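Local coordinates for protein immunoreactive 84kD antigen PG93 (Porphyromonas gingivalis, PDB 5M11) that serves as an essential surface component of the type-IX secretion system and binds calcium and zinc ions, at residues A[116-121]-A[153-158]; A[169-174]-A[183-188]. All blocks are in the same frame, centred on the assembly; numbering follows the deposited sequence.

Contact 1. Residues A[116-121]-A[153-158]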
loop_
_atom_site.group_PDB
_atom_site.type_symbol
_atom_site.label_atom_id
_atom_site.label_comp_id
_atom_site.label_asym_id
_atom_site.label_seq_id
_atom_site.Cartn_x
_atom_site.Cartn_y
_atom_site.Cartn_z
ATOM N N LEU A 116 -14.778 0.270 -23.615
ATOM C CA LEU A 116 -16.067 0.113 -24.248
ATOM C C LEU A 116 -16.426 -1.364 -24.429
ATOM O O LEU A 116 -15.747 -2.066 -25.168
ATOM C CB LEU A 116 -16.013 0.835 -25.610
ATOM C CG LEU A 116 -17.298 0.838 -26.415
ATOM C CD1 LEU A 116 -18.311 1.811 -25.830
ATOM C CD2 LEU A 116 -17.014 1.171 -27.848
ATOM N N ILE A 117 -17.503 -1.834 -23.789
ATOM C CA ILE A 117 -17.957 -3.232 -23.969
ATOM C C ILE A 117 -19.187 -3.266 -24.904
ATOM O O ILE A 117 -20.252 -2.736 -24.557
ATOM C CB ILE A 117 -18.247 -3.963 -22.633
ATOM C CG1 ILE A 117 -16.952 -4.121 -21.807
ATOM C CG2 ILE A 117 -18.959 -5.295 -22.901
ATOM C CD1 ILE A 117 -17.039 -4.954 -20.595
ATOM N N VAL A 118 -19.015 -3.849 -26.099
ATOM C CA VAL A 118 -20.080 -4.016 -27.099
ATOM C C VAL A 118 -20.272 -5.506 -27.290
ATOM O O VAL A 118 -19.377 -6.166 -27.812
ATOM C CB VAL A 118 -19.771 -3.299 -28.440
ATOM C CG1 VAL A 118 -20.947 -3.400 -29.390
ATOM C CG2 VAL A 118 -19.368 -1.850 -28.225
ATOM N N GLY A 119 -21.386 -6.032 -26.808
ATOM C CA GLY A 119 -21.686 -7.461 -26.894
ATOM C C GLY A 119 -20.697 -8.334 -26.145
ATOM O O GLY A 119 -20.629 -8.297 -24.911
ATOM N N ASN A 120 -19.909 -9.115 -26.888
ATOM C CA ASN A 120 -18.937 -10.014 -26.262
ATOM C C ASN A 120 -17.489 -9.578 -26.614
ATOM O O ASN A 120 -16.539 -10.362 -26.489
ATOM C CB ASN A 120 -19.237 -11.497 -26.607
ATOM C CG ASN A 120 -19.201 -11.836 -28.070
ATOM O OD1 ASN A 120 -18.702 -11.073 -28.912
ATOM N ND2 ASN A 120 -19.727 -13.004 -28.411
ATOM N N ARG A 121 -17.328 -8.298 -26.981
ATOM C CA ARG A 121 -16.014 -7.716 -27.236
ATOM C C ARG A 121 -15.835 -6.522 -26.347
ATOM O O ARG A 121 -16.804 -5.820 -26.077
ATOM C CB ARG A 121 -15.810 -7.291 -28.725
ATOM C CG ARG A 121 -15.567 -8.410 -29.738
ATOM C CD ARG A 121 -14.325 -9.258 -29.504
ATOM N NE ARG A 121 -14.138 -10.279 -30.545
ATOM C CZ ARG A 121 -14.554 -11.545 -30.467
ATOM N NH1 ARG A 121 -14.325 -12.386 -31.466
ATOM N NH2 ARG A 121 -15.209 -11.976 -29.390
ATOM N N VAL A 153 -13.011 5.541 -28.414
ATOM C CA VAL A 153 -13.504 4.553 -29.352
ATOM C C VAL A 153 -15.062 4.493 -29.288
ATOM O O VAL A 153 -15.678 4.788 -28.246
ATOM C CB VAL A 153 -12.818 3.148 -29.176
ATOM C CG1 VAL A 153 -13.122 2.486 -27.826
ATOM C CG2 VAL A 153 -13.116 2.203 -30.349
ATOM N N ALA A 154 -15.676 4.167 -30.442
ATOM C CA ALA A 154 -17.106 4.032 -30.582
ATOM C C ALA A 154 -17.437 2.971 -31.658
ATOM O O ALA A 154 -16.780 2.882 -32.691
ATOM C CB ALA A 154 -17.738 5.367 -30.919
ATOM N N LYS A 155 -18.441 2.147 -31.386
ATOM C CA LYS A 155 -18.849 1.116 -32.301
ATOM C C LYS A 155 -20.145 1.565 -32.954
ATOM O O LYS A 155 -21.042 2.078 -32.283
ATOM C CB LYS A 155 -18.980 -0.217 -31.528
ATOM C CG LYS A 155 -19.360 -1.441 -32.329
ATOM C CD LYS A 155 -18.261 -1.997 -33.212
ATOM C CE LYS A 155 -18.669 -3.344 -33.772
ATOM N NZ LYS A 155 -19.790 -3.240 -34.749
ATOM N N LEU A 156 -20.235 1.368 -34.259
ATOM C CA LEU A 156 -21.392 1.734 -35.057
ATOM C C LEU A 156 -22.060 0.508 -35.742
ATOM O O LEU A 156 -21.689 -0.651 -35.544
ATOM C CB LEU A 156 -20.940 2.743 -36.135
ATOM C CG LEU A 156 -20.542 4.125 -35.675
ATOM C CD1 LEU A 156 -19.539 4.721 -36.619
ATOM C CD2 LEU A 156 -21.732 5.037 -35.645
ATOM N N ASP A 157 -23.051 0.813 -36.573
ATOM C CA ASP A 157 -23.772 -0.107 -37.430
ATOM C C ASP A 157 -22.837 -0.762 -38.445
ATOM O O ASP A 157 -21.814 -0.183 -38.807
ATOM C CB ASP A 157 -24.852 0.686 -38.200
ATOM C CG ASP A 157 -26.095 1.012 -37.404
ATOM O OD1 ASP A 157 -26.486 0.175 -36.549
ATOM O OD2 ASP A 157 -26.737 2.063 -37.700
ATOM N N ASN A 158 -23.226 -1.950 -38.934
ATOM C CA ASN A 158 -22.543 -2.698 -39.993
ATOM C C ASN A 158 -21.030 -2.849 -39.725
ATOM O O ASN A 158 -20.194 -2.424 -40.535
ATOM C CB ASN A 158 -22.808 -2.046 -41.378
ATOM C CG ASN A 158 -24.239 -1.584 -41.581
ATOM O OD1 ASN A 158 -24.508 -0.377 -41.708
ATOM N ND2 ASN A 158 -25.192 -2.533 -41.580
#
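Two neighbouring blades of the N-terminal beta-propeller domain meet here through the first strand of each. Segments 116-118 and 153-155 run almost parallel (12°), their axes 8.3 Å apart, a spacing suited to packing between separate sheets. L116 buries the most surface of the residues here. With CG anti to the backbone N (chi1 -178°) and chi2 at 75°, its CD2 comes to the backbone of the other strand. CD2 lies 3.9 Å from V153 O and from K155 N, and 4.0 Å from A154 CA. Beside it, L116 CB meets V153 CG1 at 4.0 Å. V153 holds that methyl in the crowded position between its own N and carbonyl carbon. Both methyls of V118 bear on the base of K155, and the two side chains cross obliquely. Further out, Y123 of strand 121-126 touches V118 in its own blade and V153 and K155 across, so it shares the interface. On the other side of strand 150-155, A154 packs on L199 and I201 of strand 196-202. The type II' turn V118-R121 closes with R121 N bonded to V118 O and V118 N to R121 O. At the lysine, V118 CG2 lies 3.7 Å from K155 CB.

Contact 2. Residues A[169-174]-A[183-188]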
loop_
_atom_site.group_PDB
_atom_site.type_symbol
_atom_site.label_atom_id
_atom_site.label_comp_id
_atom_site.label_asym_id
_atom_site.label_seq_id
_atom_site.Cartn_x
_atom_site.Cartn_y
_atom_site.Cartn_z
ATOM N N LEU A 169 -10.461 11.744 -36.672
ATOM C CA LEU A 169 -11.450 10.702 -36.496
ATOM C C LEU A 169 -11.323 9.686 -37.657
ATOM O O LEU A 169 -11.349 10.084 -38.826
ATOM C CB LEU A 169 -12.859 11.307 -36.401
ATOM C CG LEU A 169 -13.976 10.350 -36.031
ATOM C CD1 LEU A 169 -13.771 9.779 -34.643
ATOM C CD2 LEU A 169 -15.326 11.027 -36.127
ATOM N N PHE A 170 -11.140 8.383 -37.330
ATOM C CA PHE A 170 -11.039 7.315 -38.336
ATOM C C PHE A 170 -12.213 6.365 -38.242
ATOM O O PHE A 170 -12.692 6.117 -37.137
ATOM C CB PHE A 170 -9.733 6.514 -38.191
ATOM C CG PHE A 170 -8.482 7.335 -38.333
ATOM C CD1 PHE A 170 -7.978 7.648 -39.584
ATOM C CD2 PHE A 170 -7.814 7.814 -37.208
ATOM C CE1 PHE A 170 -6.820 8.416 -39.712
ATOM C CE2 PHE A 170 -6.654 8.577 -37.336
ATOM C CZ PHE A 170 -6.156 8.864 -38.585
ATOM N N ILE A 171 -12.692 5.863 -39.404
ATOM C CA ILE A 171 -13.744 4.839 -39.499
ATOM C C ILE A 171 -13.146 3.604 -40.180
ATOM O O ILE A 171 -12.364 3.739 -41.130
ATOM C CB ILE A 171 -15.027 5.324 -40.196
ATOM C CG1 ILE A 171 -16.175 4.322 -40.035
ATOM C CG2 ILE A 171 -14.798 5.708 -41.657
ATOM C CD1 ILE A 171 -17.551 4.991 -39.783
ATOM N N GLY A 172 -13.471 2.426 -39.672
ATOM C CA GLY A 172 -12.969 1.199 -40.258
ATOM C C GLY A 172 -13.911 0.054 -40.030
ATOM O O GLY A 172 -14.575 0.027 -38.992
ATOM N N LYS A 173 -13.975 -0.903 -40.984
ATOM C CA LYS A 173 -14.852 -2.073 -40.844
ATOM C C LYS A 173 -14.091 -3.181 -40.203
ATOM O O LYS A 173 -13.020 -3.558 -40.679
ATOM C CB LYS A 173 -15.471 -2.534 -42.176
ATOM C CG LYS A 173 -16.634 -1.639 -42.581
ATOM C CD LYS A 173 -17.837 -2.409 -43.114
ATOM C CE LYS A 173 -19.028 -1.502 -43.370
ATOM N NZ LYS A 173 -18.726 -0.374 -44.290
ATOM N N GLU A 174 -14.666 -3.739 -39.133
ATOM C CA GLU A 174 -14.040 -4.806 -38.358
ATOM C C GLU A 174 -13.705 -6.025 -39.206
ATOM O O GLU A 174 -12.688 -6.692 -38.935
ATOM C CB GLU A 174 -14.906 -5.163 -37.182
ATOM C CG GLU A 174 -14.741 -4.111 -36.108
ATOM C CD GLU A 174 -14.724 -4.665 -34.709
ATOM O OE1 GLU A 174 -15.830 -4.854 -34.161
ATOM O OE2 GLU A 174 -13.625 -4.965 -34.187
ATOM N N ALA A 183 -6.535 0.441 -44.067
ATOM C CA ALA A 183 -7.895 -0.087 -43.902
ATOM C C ALA A 183 -8.857 0.915 -43.249
ATOM O O ALA A 183 -10.076 0.755 -43.355
ATOM C CB ALA A 183 -7.859 -1.362 -43.102
ATOM N N TRP A 184 -8.321 1.927 -42.557
ATOM C CA TRP A 184 -9.121 2.984 -41.927
ATOM C C TRP A 184 -9.275 4.165 -42.886
ATOM O O TRP A 184 -8.387 4.424 -43.695
ATOM C CB TRP A 184 -8.472 3.468 -40.627
ATOM C CG TRP A 184 -8.347 2.432 -39.555
ATOM C CD1 TRP A 184 -7.303 1.574 -39.361
ATOM C CD2 TRP A 184 -9.209 2.277 -38.418
ATOM N NE1 TRP A 184 -7.504 0.836 -38.213
ATOM C CE2 TRP A 184 -8.666 1.249 -37.618
ATOM C CE3 TRP A 184 -10.422 2.869 -38.031
ATOM C CZ2 TRP A 184 -9.297 0.796 -36.461
ATOM C CZ3 TRP A 184 -11.039 2.427 -36.878
ATOM C CH2 TRP A 184 -10.481 1.396 -36.110
ATOM N N THR A 185 -10.392 4.894 -42.761
ATOM C CA THR A 185 -10.721 6.092 -43.540
ATOM C C THR A 185 -10.804 7.291 -42.608
ATOM O O THR A 185 -11.648 7.292 -41.690
ATOM C CB THR A 185 -12.065 5.905 -44.282
ATOM O OG1 THR A 185 -12.154 4.588 -44.835
ATOM C CG2 THR A 185 -12.314 6.980 -45.350
ATOM N N ALA A 186 -9.950 8.306 -42.842
ATOM C CA ALA A 186 -9.961 9.540 -42.054
ATOM C C ALA A 186 -11.201 10.376 -42.415
ATOM O O ALA A 186 -11.490 10.571 -43.591
ATOM C CB ALA A 186 -8.681 10.324 -42.288
ATOM N N LEU A 187 -11.964 10.812 -41.405
ATOM C CA LEU A 187 -13.219 11.570 -41.554
ATOM C C LEU A 187 -13.077 13.083 -41.314
ATOM O O LEU A 187 -12.726 13.506 -40.202
ATOM C CB LEU A 187 -14.265 11.030 -40.566
ATOM C CG LEU A 187 -14.826 9.655 -40.814
ATOM C CD1 LEU A 187 -15.730 9.237 -39.645
ATOM C CD2 LEU A 187 -15.577 9.602 -42.146
ATOM N N SER A 188 -13.415 13.889 -42.339
ATOM C CA SER A 188 -13.411 15.353 -42.247
ATOM C C SER A 188 -14.786 15.834 -41.808
ATOM O O SER A 188 -15.742 15.766 -42.584
ATOM C CB SER A 188 -13.012 15.987 -43.571
ATOM O OG SER A 188 -11.605 16.159 -43.605
#
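This is main-chain pairing between two antiparallel strands of one beta hairpin, at the outer edge of a sheet. Strand 185-187 is one of the two edge strands and pairs with 168-173. I171 and T185 form a hydrogen-bonded pair. I171 N gives a bond to T185 O at 2.9 Å, with the donor above the carbonyl plane. The return bond, T185 N to I171 O, is 2.8 Å long and lies in the carbonyl plane. F170 and A186 form the adjoining non-hydrogen-bonded pair. L187 N also binds L169 O, nearly along the C=O axis. The four-stranded antiparallel sheet is one blade of the beta-propeller, and this hairpin supplies its third and fourth strands. On one face of the sheet the F170 ring lies against A186, CD1 by A186 CA and CE1 3.7 Å from A186 CB. F170 CG is anti to the carbonyl carbon (chi1 -60°), which leads the ring that way. W184 comes in at the other end of F170, its CE3 3.7 Å from F170 CB. The same atom, W184 CE3, is 3.5 Å from G172 N. G172 has no side chain, and the indole lies close against the backbone there. W184 NE1 is bonded to L178 O in the connecting loop, which fixes the far side of the indole. On the opposite face are I171, T185 and the two leucines. The I171 and T185 side chains run alongside each other in one direction, I171 CG2 3.8 Å from T185 CB. The L187 and L169 side chains cross obliquely, CD1 of L187 4.0 Å from CD2 of L169.

Overall arrangement
Along the chain, strand 112-118 opens contact 1. The chain then passes through the other three strands of its blade before 153-158 closes the loop from the next blade. Contact 2 follows in series. It closes a short loop without helix or strand, between 169-174 and 183-188. The two contacts neither nest nor cross. They share one four-stranded sheet, ordered 150-155, 160-165, 168-173, 185-187. Contact 1 holds its first strand to the preceding blade, and contact 2 completes its outer edge. Their centres are 15 Å apart, yet they touch: L156 CD1 packs on I171 CD1 at 3.7 Å, and K155 CE lies near E174 OE1.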